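Local coordinates for choline binding protein PCPA (Streptococcus pneumoniae, PDB 4CP6) that is a pneumococcal surface protein and vaccine antigen that probably attaches to the cell wall through choline and carries a leucine-rich repeat region, at residues I35-V40 against T72-A77; I100-K105 against G125-K130; E143-A148 against K166-S171; S149-G154 against S172-L177. All blocks are in the same frame, centred on the assembly; numbering follows the deposited sequence. Where two conformers were deposited one is given.

Contact 1: I35-V40 against T72-A77; sequences IGTVQV and TVTEVA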
loop_
_atom_site.group_PDB
_atom_site.type_symbol
_atom_site.label_atom_id
_atom_site.label_comp_id
_atom_site.label_asym_id
_atom_site.label_seq_id
_atom_site.Cartn_x
_atom_site.Cartn_y
_atom_site.Cartn_z
ATOM N N ILE A 35 -12.272 -38.159 17.210
ATOM C CA ILE A 35 -11.816 -37.345 16.060
ATOM C C ILE A 35 -11.849 -35.870 16.429
ATOM O O ILE A 35 -12.882 -35.391 16.876
ATOM C CB ILE A 35 -12.660 -37.641 14.786
ATOM C CG1 ILE A 35 -12.526 -39.143 14.385
ATOM C CG2 ILE A 35 -12.211 -36.737 13.614
ATOM C CD1 ILE A 35 -13.519 -39.600 13.310
ATOM N N GLY A 36 -10.734 -35.163 16.233
ATOM C CA GLY A 36 -10.698 -33.737 16.530
ATOM C C GLY A 36 -9.743 -32.968 15.649
ATOM O O GLY A 36 -9.137 -33.532 14.734
ATOM N N THR A 37 -9.680 -31.657 15.874
ATOM C CA THR A 37 -8.779 -30.787 15.125
ATOM C C THR A 37 -8.035 -29.926 16.086
ATOM O O THR A 37 -8.580 -29.577 17.150
ATOM C CB THR A 37 -9.531 -29.917 14.095
ATOM O OG1 THR A 37 -10.414 -29.013 14.767
ATOM C CG2 THR A 37 -10.297 -30.747 13.103
ATOM N N VAL A 38 -6.790 -29.575 15.722
ATOM C CA VAL A 38 -5.973 -28.668 16.513
ATOM C C VAL A 38 -5.341 -27.571 15.655
ATOM O O VAL A 38 -5.148 -27.748 14.449
ATOM C CB VAL A 38 -4.806 -29.395 17.274
ATOM C CG1 VAL A 38 -5.314 -30.259 18.421
ATOM C CG2 VAL A 38 -3.903 -30.201 16.338
ATOM N N GLN A 39 -4.986 -26.459 16.298
ATOM C CA GLN A 39 -4.083 -25.474 15.735
ATOM C C GLN A 39 -2.695 -25.823 16.282
ATOM O O GLN A 39 -2.562 -26.307 17.429
ATOM C CB GLN A 39 -4.440 -24.026 16.115
ATOM C CG GLN A 39 -4.386 -23.752 17.624
ATOM C CD GLN A 39 -4.825 -22.346 17.938
ATOM O OE1 GLN A 39 -5.808 -21.843 17.392
ATOM N NE2 GLN A 39 -4.116 -21.706 18.854
ATOM N N VAL A 40 -1.651 -25.610 15.469
ATOM C CA VAL A 40 -0.263 -25.752 15.884
ATOM C C VAL A 40 0.142 -24.407 16.471
ATOM O O VAL A 40 0.016 -23.369 15.804
ATOM C CB VAL A 40 0.699 -26.295 14.790
ATOM C CG1 VAL A 40 0.609 -25.486 13.489
ATOM C CG2 VAL A 40 2.137 -26.363 15.293
ATOM N N THR A 72 -6.310 -33.726 13.712
ATOM C CA THR A 72 -5.711 -33.251 12.467
ATOM C C THR A 72 -5.309 -31.784 12.716
ATOM O O THR A 72 -6.066 -31.051 13.357
ATOM C CB THR A 72 -6.734 -33.368 11.335
ATOM O OG1 THR A 72 -7.049 -34.764 11.149
ATOM C CG2 THR A 72 -6.197 -32.843 10.016
ATOM N N VAL A 73 -4.096 -31.410 12.279
ATOM C CA VAL A 73 -3.595 -30.026 12.432
ATOM C C VAL A 73 -4.203 -29.234 11.261
ATOM O O VAL A 73 -3.805 -29.448 10.094
ATOM C CB VAL A 73 -2.048 -29.953 12.429
ATOM C CG1 VAL A 73 -1.571 -28.515 12.636
ATOM C CG2 VAL A 73 -1.448 -30.873 13.511
ATOM N N THR A 74 -5.211 -28.382 11.552
ATOM C CA THR A 74 -5.929 -27.655 10.495
ATOM C C THR A 74 -5.561 -26.179 10.417
ATOM O O THR A 74 -5.972 -25.499 9.466
ATOM C CB THR A 74 -7.437 -27.816 10.717
ATOM O OG1 THR A 74 -7.754 -27.351 12.023
ATOM C CG2 THR A 74 -7.907 -29.288 10.592
ATOM N N GLU A 75 -4.869 -25.657 11.430
ATOM C CA GLU A 75 -4.534 -24.233 11.447
ATOM C C GLU A 75 -3.170 -23.971 11.999
ATOM O O GLU A 75 -2.698 -24.700 12.884
ATOM C CB GLU A 75 -5.568 -23.440 12.278
ATOM C CG GLU A 75 -7.003 -23.661 11.820
ATOM C CD GLU A 75 -8.036 -22.703 12.360
ATOM O OE1 GLU A 75 -7.639 -21.692 12.981
ATOM O OE2 GLU A 75 -9.245 -22.978 12.181
ATOM N N VAL A 76 -2.523 -22.910 11.494
ATOM C CA VAL A 76 -1.302 -22.381 12.077
ATOM C C VAL A 76 -1.764 -21.257 13.014
ATOM O O VAL A 76 -2.379 -20.274 12.551
ATOM C CB VAL A 76 -0.293 -21.877 11.032
ATOM C CG1 VAL A 76 0.871 -21.167 11.710
ATOM C CG2 VAL A 76 0.212 -23.039 10.167
ATOM N N ALA A 77 -1.502 -21.406 14.328
ATOM C CA ALA A 77 -1.939 -20.404 15.290
ATOM C C ALA A 77 -1.172 -19.093 15.147
ATOM O O ALA A 77 -0.015 -19.081 14.717
ATOM C CB ALA A 77 -1.757 -20.935 16.700
HETATM O O HOH W 1 -8.762 -35.857 12.969
#
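V40 drives CG1 into the hollow between V73 and V76, the main fit of bump into hollow where strand 35-40 pairs in parallel with strand 69-76. Its chi1 of 53° sets CG1 between the backbone N and the carbonyl carbon, from where it reaches V73 CG1 at 3.8 Å and, more loosely, V76 CG2 at 4.1 Å. On the same face, V38 CG2 meets V73 CG2 at 3.8 Å, so V73 gives one methyl branch to each valine of the other strand.

The other face carries T37, Q39, T72 and E75. At the bulge, T74 crosses T37 at about a right angle, CG2 against CG2 at 3.8 Å, while T37 OG1 bonds to T30 of the preceding strand. At the far end A77 CB lies over the flat side of the Q39 amide, 3.3 Å from NE2, which itself donates to G41.

The register slips by one residue between V38 and Q39. V38 O takes the N-H of T74, V40 N gives to E75 O, and E75 N between them is left without a partner anywhere: a beta bulge. The two short axes diverge by 46°, consistent with a strongly twisted pair. Water 1 bridges G36 O and T72 OG1 at the opening end. The chemistry implies a pairing carried by five backbone bonds and a valine face, with one buried N-H as the cost of the bulge.

Contact 2: I100-K105 against G125-K130; sequences IPSSIK and GSQLEK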
loop_
_atom_site.group_PDB
_atom_site.type_symbol
_atom_site.label_atom_id
_atom_site.label_comp_id
_atom_site.label_asym_id
_atom_site.label_seq_id
_atom_site.Cartn_x
_atom_site.Cartn_y
_atom_site.Cartn_z
ATOM N N ILE A 100 4.313 -26.837 4.456
ATOM C CA ILE A 100 2.980 -26.813 5.016
ATOM C C ILE A 100 2.207 -28.011 4.495
ATOM O O ILE A 100 2.050 -28.141 3.280
ATOM C CB ILE A 100 2.295 -25.483 4.629
ATOM C CG1 ILE A 100 3.136 -24.289 5.168
ATOM C CG2 ILE A 100 0.844 -25.451 5.105
ATOM C CD1 ILE A 100 2.505 -22.870 5.008
ATOM N N PRO A 101 1.700 -28.874 5.397
ATOM C CA PRO A 101 0.968 -30.064 4.941
ATOM C C PRO A 101 -0.390 -29.685 4.382
ATOM O O PRO A 101 -0.891 -28.599 4.696
ATOM C CB PRO A 101 0.853 -30.920 6.212
ATOM C CG PRO A 101 0.848 -29.898 7.338
ATOM C CD PRO A 101 1.814 -28.838 6.873
ATOM N N SER A 102 -1.011 -30.594 3.600
ATOM C CA SER A 102 -2.306 -30.312 2.988
ATOM C C SER A 102 -3.421 -30.017 3.986
ATOM O O SER A 102 -4.317 -29.249 3.663
ATOM C CB SER A 102 -2.719 -31.428 2.030
ATOM O OG SER A 102 -2.848 -32.665 2.706
ATOM N N SER A 103 -3.355 -30.575 5.210
ATOM C CA SER A 103 -4.376 -30.371 6.227
ATOM C C SER A 103 -4.550 -28.910 6.694
ATOM O O SER A 103 -5.582 -28.591 7.268
ATOM C CB SER A 103 -4.105 -31.272 7.434
ATOM O OG SER A 103 -2.875 -30.983 8.077
ATOM N N ILE A 104 -3.525 -28.053 6.502
ATOM C CA ILE A 104 -3.675 -26.654 6.970
ATOM C C ILE A 104 -4.714 -25.901 6.122
ATOM O O ILE A 104 -4.498 -25.724 4.922
ATOM C CB ILE A 104 -2.327 -25.919 6.982
ATOM C CG1 ILE A 104 -1.280 -26.627 7.880
ATOM C CG2 ILE A 104 -2.494 -24.413 7.369
ATOM C CD1 ILE A 104 -1.638 -26.720 9.427
ATOM N N LYS A 105 -5.805 -25.472 6.742
ATOM C CA LYS A 105 -6.850 -24.710 6.068
ATOM C C LYS A 105 -6.747 -23.203 6.342
ATOM O O LYS A 105 -7.290 -22.418 5.576
ATOM C CB LYS A 105 -8.232 -25.213 6.499
ATOM C CG LYS A 105 -9.330 -24.729 5.541
ATOM C CD LYS A 105 -10.622 -25.509 5.713
ATOM C CE LYS A 105 -11.719 -24.944 4.841
ATOM N NZ LYS A 105 -12.878 -25.873 4.723
ATOM N N GLY A 125 -2.019 -30.886 -2.977
ATOM C CA GLY A 125 -3.390 -30.919 -2.492
ATOM C C GLY A 125 -3.661 -30.019 -1.302
ATOM O O GLY A 125 -4.528 -30.332 -0.479
ATOM N N SER A 126 -2.964 -28.865 -1.227
ATOM C CA SER A 126 -3.214 -27.939 -0.117
ATOM C C SER A 126 -4.697 -27.608 0.049
ATOM O O SER A 126 -5.442 -27.404 -0.930
ATOM C CB SER A 126 -2.421 -26.650 -0.313
ATOM O OG SER A 126 -2.745 -25.727 0.719
ATOM N N GLN A 127 -5.126 -27.511 1.288
ATOM C CA GLN A 127 -6.467 -27.119 1.650
ATOM C C GLN A 127 -6.490 -25.668 2.165
ATOM O O GLN A 127 -7.521 -25.228 2.658
ATOM C CB GLN A 127 -7.009 -28.061 2.726
ATOM C CG GLN A 127 -7.077 -29.509 2.222
ATOM C CD GLN A 127 -7.360 -30.454 3.351
ATOM O OE1 GLN A 127 -6.694 -31.487 3.516
ATOM N NE2 GLN A 127 -8.352 -30.135 4.143
ATOM N N LEU A 128 -5.367 -24.946 2.033
ATOM C CA LEU A 128 -5.248 -23.587 2.569
ATOM C C LEU A 128 -6.293 -22.657 1.939
ATOM O O LEU A 128 -6.228 -22.428 0.730
ATOM C CB LEU A 128 -3.840 -23.036 2.378
ATOM C CG LEU A 128 -3.635 -21.623 2.935
ATOM C CD1 LEU A 128 -3.709 -21.611 4.483
ATOM C CD2 LEU A 128 -2.352 -21.049 2.445
ATOM N N GLU A 129 -7.204 -22.114 2.737
ATOM C CA GLU A 129 -8.262 -21.235 2.236
ATOM C C GLU A 129 -8.014 -19.769 2.599
ATOM O O GLU A 129 -8.408 -18.884 1.811
ATOM C CB GLU A 129 -9.606 -21.709 2.816
ATOM C CG GLU A 129 -10.828 -20.909 2.390
ATOM C CD GLU A 129 -12.110 -21.399 3.027
ATOM O OE1 GLU A 129 -12.580 -22.494 2.643
ATOM O OE2 GLU A 129 -12.621 -20.710 3.938
ATOM N N LYS A 130 -7.435 -19.509 3.790
ATOM C CA LYS A 130 -7.274 -18.130 4.254
ATOM C C LYS A 130 -5.892 -17.921 4.857
ATOM O O LYS A 130 -5.450 -18.742 5.663
ATOM C CB LYS A 130 -8.310 -17.802 5.374
ATOM C CG LYS A 130 -9.790 -17.859 4.974
ATOM C CD LYS A 130 -10.704 -17.478 6.171
ATOM C CE LYS A 130 -12.173 -17.498 5.789
ATOM N NZ LYS A 130 -13.041 -17.100 6.950
HETATM O O HOH W 2 -2.252 -26.448 3.311
#
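The carbonyl of S102 accepts the N-H of Q127, 3.1 Å from S102 O to Q127 N, with the donor in the carbonyl plane on a lone pair but the N-H bent to 137°. The Q127 side chain lies against the same oxygen: CB and CG are each 3.1 Å from S102 O, and OE1, also an acceptor, adds no bond to it.

K105 O serves two donors. E129 N reaches it at 2.9 Å in a straight N-H line (170°), although from above the carbonyl plane, and K130 N adds a weak bond. The side chains of K105 and E129 run alongside each other: K105 CE comes within 3.4 Å of E129 OE1, and the K105 NZ to E129 OE1 salt bridge is long.

I104 O is close to L128 N, but at a poor angle; L128 N instead gives to S126 OG, closing an ST turn with S126 OG anti to the backbone N (chi1 176°). Water 2 lies 2.7 Å from S126 OG and can donate to P101 O and I104 O, though not all its neighbouring acceptors can be served at once. S103 OG is engaged by T62 and V73.

The type I turn P101-I104, closed by I104 N to P101 O, packs against the ST turn of the next coil, as loops do in a leucine-rich repeat solenoid, here of the BspA type.

Contact 3: E143-A148 against K166-S171; sequences EIELPA and KLTFSS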
loop_
_atom_site.group_PDB
_atom_site.type_symbol
_atom_site.label_atom_id
_atom_site.label_comp_id
_atom_site.label_asym_id
_atom_site.label_seq_id
_atom_site.Cartn_x
_atom_site.Cartn_y
_atom_site.Cartn_z
ATOM N N GLU A 143 10.627 -16.547 -2.039
ATOM C CA GLU A 143 9.761 -17.131 -3.061
ATOM C C GLU A 143 8.622 -17.894 -2.422
ATOM O O GLU A 143 8.833 -18.628 -1.447
ATOM C CB GLU A 143 10.558 -18.161 -3.907
ATOM C CG GLU A 143 11.542 -17.548 -4.895
ATOM C CD GLU A 143 12.090 -18.486 -5.957
ATOM O OE1 GLU A 143 11.780 -19.699 -5.912
ATOM O OE2 GLU A 143 12.832 -18.001 -6.842
ATOM N N ILE A 144 7.424 -17.788 -3.015
ATOM C CA ILE A 144 6.273 -18.555 -2.566
ATOM C C ILE A 144 5.302 -18.706 -3.719
ATOM O O ILE A 144 5.071 -17.749 -4.476
ATOM C CB ILE A 144 5.578 -17.925 -1.303
ATOM C CG1 ILE A 144 4.569 -18.902 -0.629
ATOM C CG2 ILE A 144 4.891 -16.567 -1.651
ATOM C CD1 ILE A 144 3.998 -18.418 0.730
ATOM N N GLU A 145 4.744 -19.905 -3.860
ATOM C CA GLU A 145 3.710 -20.189 -4.839
ATOM C C GLU A 145 2.474 -20.551 -4.029
ATOM O O GLU A 145 2.465 -21.584 -3.331
ATOM C CB GLU A 145 4.104 -21.357 -5.743
ATOM C CG GLU A 145 3.032 -21.656 -6.778
ATOM C CD GLU A 145 3.383 -22.670 -7.855
ATOM O OE1 GLU A 145 4.588 -22.913 -8.100
ATOM O OE2 GLU A 145 2.443 -23.160 -8.516
ATOM N N LEU A 146 1.439 -19.674 -4.055
ATOM C CA LEU A 146 0.244 -19.872 -3.249
ATOM C C LEU A 146 -0.675 -20.879 -3.880
ATOM O O LEU A 146 -0.832 -20.863 -5.111
ATOM C CB LEU A 146 -0.433 -18.530 -2.939
ATOM C CG LEU A 146 0.456 -17.620 -2.075
ATOM C CD1 LEU A 146 -0.088 -16.210 -2.001
ATOM C CD2 LEU A 146 0.617 -18.175 -0.656
ATOM N N PRO A 147 -1.264 -21.790 -3.097
ATOM C CA PRO A 147 -2.036 -22.894 -3.699
ATOM C C PRO A 147 -3.361 -22.439 -4.262
ATOM O O PRO A 147 -3.880 -21.393 -3.870
ATOM C CB PRO A 147 -2.240 -23.857 -2.529
ATOM C CG PRO A 147 -2.223 -22.965 -1.304
ATOM C CD PRO A 147 -1.152 -21.939 -1.632
ATOM N N ALA A 148 -3.936 -23.268 -5.136
ATOM C CA ALA A 148 -5.201 -22.972 -5.783
ATOM C C ALA A 148 -6.372 -22.805 -4.824
ATOM O O ALA A 148 -7.304 -22.050 -5.089
ATOM C CB ALA A 148 -5.520 -24.081 -6.786
ATOM N N LYS A 166 9.667 -13.510 -5.806
ATOM C CA LYS A 166 8.716 -14.222 -6.652
ATOM C C LYS A 166 7.502 -14.596 -5.840
ATOM O O LYS A 166 7.638 -15.269 -4.823
ATOM C CB LYS A 166 9.371 -15.449 -7.316
ATOM C CG LYS A 166 8.483 -16.105 -8.379
ATOM C CD LYS A 166 9.253 -17.191 -9.128
ATOM C CE LYS A 166 8.330 -18.155 -9.828
ATOM N NZ LYS A 166 9.095 -19.158 -10.615
ATOM N N LEU A 167 6.324 -14.150 -6.265
ATOM C CA LEU A 167 5.080 -14.475 -5.590
ATOM C C LEU A 167 4.140 -14.849 -6.695
ATOM O O LEU A 167 3.805 -13.994 -7.521
ATOM C CB LEU A 167 4.521 -13.310 -4.750
ATOM C CG LEU A 167 3.354 -13.783 -3.793
ATOM C CD1 LEU A 167 3.451 -13.185 -2.413
ATOM C CD2 LEU A 167 1.993 -13.504 -4.378
ATOM N N THR A 168 3.758 -16.123 -6.753
ATOM C CA THR A 168 2.886 -16.618 -7.814
ATOM C C THR A 168 1.724 -17.395 -7.220
ATOM O O THR A 168 1.705 -17.698 -6.023
ATOM C CB THR A 168 3.658 -17.526 -8.767
ATOM O OG1 THR A 168 4.198 -18.621 -8.024
ATOM C CG2 THR A 168 4.781 -16.805 -9.511
ATOM N N PHE A 169 0.740 -17.700 -8.064
ATOM C CA PHE A 169 -0.477 -18.398 -7.681
ATOM C C PHE A 169 -0.620 -19.587 -8.575
ATOM O O PHE A 169 -0.530 -19.453 -9.804
ATOM C CB PHE A 169 -1.701 -17.459 -7.827
ATOM C CG PHE A 169 -1.534 -16.140 -7.109
ATOM C CD1 PHE A 169 -1.816 -16.025 -5.748
ATOM C CD2 PHE A 169 -1.039 -15.032 -7.775
ATOM C CE1 PHE A 169 -1.622 -14.805 -5.083
ATOM C CE2 PHE A 169 -0.846 -13.818 -7.111
ATOM C CZ PHE A 169 -1.152 -13.714 -5.775
ATOM N N SER A 170 -0.785 -20.766 -7.972
ATOM C CA SER A 170 -0.964 -22.016 -8.703
ATOM C C SER A 170 -2.140 -21.911 -9.687
ATOM O O SER A 170 -3.044 -21.065 -9.522
ATOM C CB SER A 170 -1.199 -23.149 -7.723
ATOM O OG SER A 170 -0.018 -23.340 -6.954
ATOM N N SER A 171 -2.127 -22.807 -10.724
ATOM C CA SER A 171 -3.194 -22.818 -11.726
ATOM C C SER A 171 -4.538 -23.104 -11.070
ATOM O O SER A 171 -4.591 -23.741 -10.020
ATOM C CB SER A 171 -2.908 -23.848 -12.814
ATOM O OG SER A 171 -2.765 -25.142 -12.254
HETATM O O HOH W 3 6.632 -18.362 -6.823
HETATM O O HOH W 4 4.917 -20.619 -9.688
HETATM O O HOH W 5 -3.421 -20.307 -6.806
#
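L146 CD1 packs against F169 CE1 at 3.7 Å, the two side chains running alongside each other, in two neighbouring strands of the parallel sheet along one side of this BspA-type leucine-rich repeat solenoid. The short axes of strands 143-146 and 166-169 are only 9° from parallel, 4.5 Å apart at closest.

Backbone bonds set the register: I144 N to K166 O, T168 N to I144 O, L146 N to T168 O, and S170 N to L146 O, the last with an N-H angle of 179°.

Apolar contacts line the face of I144, L146, L167 and F169, where I144 CG2 also meets L167 CD1 at 3.8 Å. Toward the previous coil I144 rests on I120 and F122, while toward the next coil L167 and F169 rest on L192; the layer therefore continues in both directions.

Polar contacts occupy the outer face of E143, E145, K166 and T168. E145 CG is anti to the backbone N (chi1 -180°), which sets it 3.5 Å from T168 OG1; the extended chain then carries OE2 to S170. Water 3 joins T168 OG1 to I144 O, and water 4 joins the same hydroxyl to E145 OE1; both bonds to the acceptors are weak.

Beyond the strands, S170 OG stands 2.9 Å from E145 OE2 and 3.2 Å from L146 O, two acceptors between which its one proton is not settled.

Contact 4: S149-G154 against S172-L177; sequences SLEYIG and SSKLEL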
loop_
_atom_site.group_PDB
_atom_site.type_symbol
_atom_site.label_atom_id
_atom_site.label_comp_id
_atom_site.label_asym_id
_atom_site.label_seq_id
_atom_site.Cartn_x
_atom_site.Cartn_y
_atom_site.Cartn_z
ATOM N N SER A 149 -6.334 -23.507 -3.668
ATOM C CA SER A 149 -7.394 -23.443 -2.684
ATOM C C SER A 149 -7.496 -22.065 -2.020
ATOM O O SER A 149 -8.523 -21.779 -1.439
ATOM C CB SER A 149 -7.107 -24.470 -1.592
ATOM O OG SER A 149 -5.785 -24.347 -1.104
ATOM N N LEU A 150 -6.424 -21.261 -2.066
ATOM C CA LEU A 150 -6.431 -19.993 -1.331
ATOM C C LEU A 150 -7.458 -19.017 -1.882
ATOM O O LEU A 150 -7.422 -18.700 -3.063
ATOM C CB LEU A 150 -5.029 -19.412 -1.349
ATOM C CG LEU A 150 -4.875 -18.052 -0.638
ATOM C CD1 LEU A 150 -4.973 -18.216 0.888
ATOM C CD2 LEU A 150 -3.557 -17.425 -1.015
ATOM N N GLU A 151 -8.365 -18.555 -1.011
ATOM C CA GLU A 151 -9.425 -17.626 -1.405
ATOM C C GLU A 151 -9.256 -16.202 -0.871
ATOM O O GLU A 151 -9.867 -15.278 -1.440
ATOM C CB GLU A 151 -10.774 -18.135 -0.898
ATOM C CG GLU A 151 -11.179 -19.461 -1.529
ATOM C CD GLU A 151 -12.535 -19.993 -1.102
ATOM O OE1 GLU A 151 -13.372 -19.200 -0.615
ATOM O OE2 GLU A 151 -12.768 -21.211 -1.284
ATOM N N TYR A 152 -8.523 -16.036 0.244
ATOM C CA TYR A 152 -8.468 -14.766 0.932
ATOM C C TYR A 152 -7.062 -14.500 1.431
ATOM O O TYR A 152 -6.466 -15.353 2.087
ATOM C CB TYR A 152 -9.401 -14.885 2.164
ATOM C CG TYR A 152 -9.400 -13.665 3.058
ATOM C CD1 TYR A 152 -10.223 -12.577 2.786
ATOM C CD2 TYR A 152 -8.578 -13.598 4.184
ATOM C CE1 TYR A 152 -10.196 -11.438 3.581
ATOM C CE2 TYR A 152 -8.542 -12.462 4.985
ATOM C CZ TYR A 152 -9.356 -11.388 4.676
ATOM O OH TYR A 152 -9.285 -10.281 5.472
ATOM N N ILE A 153 -6.555 -13.288 1.182
ATOM C CA ILE A 153 -5.275 -12.818 1.737
ATOM C C ILE A 153 -5.589 -11.600 2.593
ATOM O O ILE A 153 -6.164 -10.632 2.077
ATOM C CB ILE A 153 -4.262 -12.477 0.636
ATOM C CG1 ILE A 153 -3.856 -13.755 -0.124
ATOM C CG2 ILE A 153 -3.042 -11.713 1.230
ATOM C CD1 ILE A 153 -2.919 -13.479 -1.308
ATOM N N GLY A 154 -5.251 -11.665 3.877
ATOM C CA GLY A 154 -5.527 -10.616 4.842
ATOM C C GLY A 154 -4.665 -9.371 4.769
ATOM O O GLY A 154 -3.735 -9.276 3.976
ATOM N N SER A 172 -5.614 -22.609 -11.661
ATOM C CA SER A 172 -6.970 -22.760 -11.166
ATOM C C SER A 172 -7.130 -22.103 -9.786
ATOM O O SER A 172 -7.915 -22.574 -8.964
ATOM C CB SER A 172 -7.389 -24.230 -11.092
ATOM O OG SER A 172 -7.315 -24.837 -12.376
ATOM N N SER A 173 -6.464 -20.940 -9.581
ATOM C CA SER A 173 -6.575 -20.213 -8.343
ATOM C C SER A 173 -8.015 -19.842 -8.020
ATOM O O SER A 173 -8.781 -19.448 -8.925
ATOM C CB SER A 173 -5.769 -18.922 -8.449
ATOM O OG SER A 173 -5.921 -18.143 -7.267
ATOM N N LYS A 174 -8.380 -19.930 -6.746
ATOM C CA LYS A 174 -9.684 -19.511 -6.236
ATOM C C LYS A 174 -9.558 -18.172 -5.468
ATOM O O LYS A 174 -10.488 -17.792 -4.751
ATOM C CB LYS A 174 -10.324 -20.595 -5.354
ATOM C CG LYS A 174 -10.677 -21.877 -6.140
ATOM C CD LYS A 174 -11.214 -22.962 -5.212
ATOM C CE LYS A 174 -12.655 -22.802 -4.793
ATOM N NZ LYS A 174 -13.163 -24.028 -4.111
ATOM N N LEU A 175 -8.411 -17.469 -5.647
ATOM C CA LEU A 175 -8.165 -16.237 -4.897
ATOM C C LEU A 175 -9.160 -15.157 -5.275
ATOM O O LEU A 175 -9.208 -14.773 -6.454
ATOM C CB LEU A 175 -6.750 -15.774 -5.110
ATOM C CG LEU A 175 -6.356 -14.507 -4.359
ATOM C CD1 LEU A 175 -6.420 -14.713 -2.840
ATOM C CD2 LEU A 175 -4.956 -14.071 -4.790
ATOM N N GLU A 176 -9.969 -14.700 -4.297
ATOM C CA GLU A 176 -11.034 -13.769 -4.617
ATOM C C GLU A 176 -10.819 -12.379 -4.029
ATOM O O GLU A 176 -11.357 -11.401 -4.575
ATOM C CB GLU A 176 -12.367 -14.399 -4.153
ATOM C CG GLU A 176 -13.622 -13.641 -4.529
ATOM C CD GLU A 176 -14.053 -12.562 -3.550
ATOM O OE1 GLU A 176 -13.560 -12.554 -2.399
ATOM O OE2 GLU A 176 -14.857 -11.696 -3.965
ATOM N N LEU A 177 -10.117 -12.312 -2.892
ATOM C CA LEU A 177 -9.954 -11.045 -2.192
ATOM C C LEU A 177 -8.535 -10.918 -1.688
ATOM O O LEU A 177 -8.022 -11.843 -1.039
ATOM C CB LEU A 177 -10.975 -10.966 -1.048
ATOM C CG LEU A 177 -11.055 -9.599 -0.306
ATOM C CD1 LEU A 177 -12.367 -9.488 0.436
ATOM C CD2 LEU A 177 -9.927 -9.430 0.712
HETATM O O HOH W 6 -5.408 -19.191 -4.893
HETATM O O HOH W 7 -12.492 -14.442 -0.463
#
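Y152 and L177 run alongside each other, with L177 CD2 3.5 Å from CE1 of the tyrosine ring, at the one parallel bridge between the segments. I153 N closes that bridge by donating to L177 O at 3.0 Å. E151 O receives E176 N at 2.9 Å from 37° above the carbonyl plane, and L177 N more weakly. Water 7 gives a further bond to this oxygen and reaches E176 OE1.

Inside, L175 CD1 touches both I153 CG1, at 3.9 Å, and the E151 backbone; the I153 and L175 side chains cross at about a right angle.

The next shell holds these groups in place. S173 OG accepts L175 N in an ST turn and lies 2.6 Å from water 6, which can also donate to L150 O. S149 OG bonds back to L128 in the previous coil, and S197 of the next coil bonds to L175 O and S173 O.

E151 OE2 and K174 NZ, opposite in charge, stand 4.0 Å apart, beyond a salt bridge. The chemistry therefore implies coils joined mainly by backbone hydrogen bonds to E151 O and L177 O and by apolar packing of Y152, I153, L175 and L177, with S173 acting across through a water and charge attraction a probable minor addition.

How the contacts relate
The four contacts follow the solenoid from its N-terminal end. Contact 1 closes first, then contact 2, while contacts 3 and 4 alternate in the chain, since both join the same two successive coils. Contact 3 lies in the five-stranded parallel sheet; contact 4 reaches the mixed sheet that also contains contact 1. Contact 2 lies in the loops leading from strands 97-100 and 119-122 of the parallel sheet to strands 106-107 and 130-131 of the mixed one. The centres of contacts 1 and 2 are about 11 Å apart. T74 O to K105 N makes the N-terminal sheet continuous with the repeats; within these, E129 O to E151 N joins contacts 2 and 4, and A148 O to K174 N contacts 3 and 4.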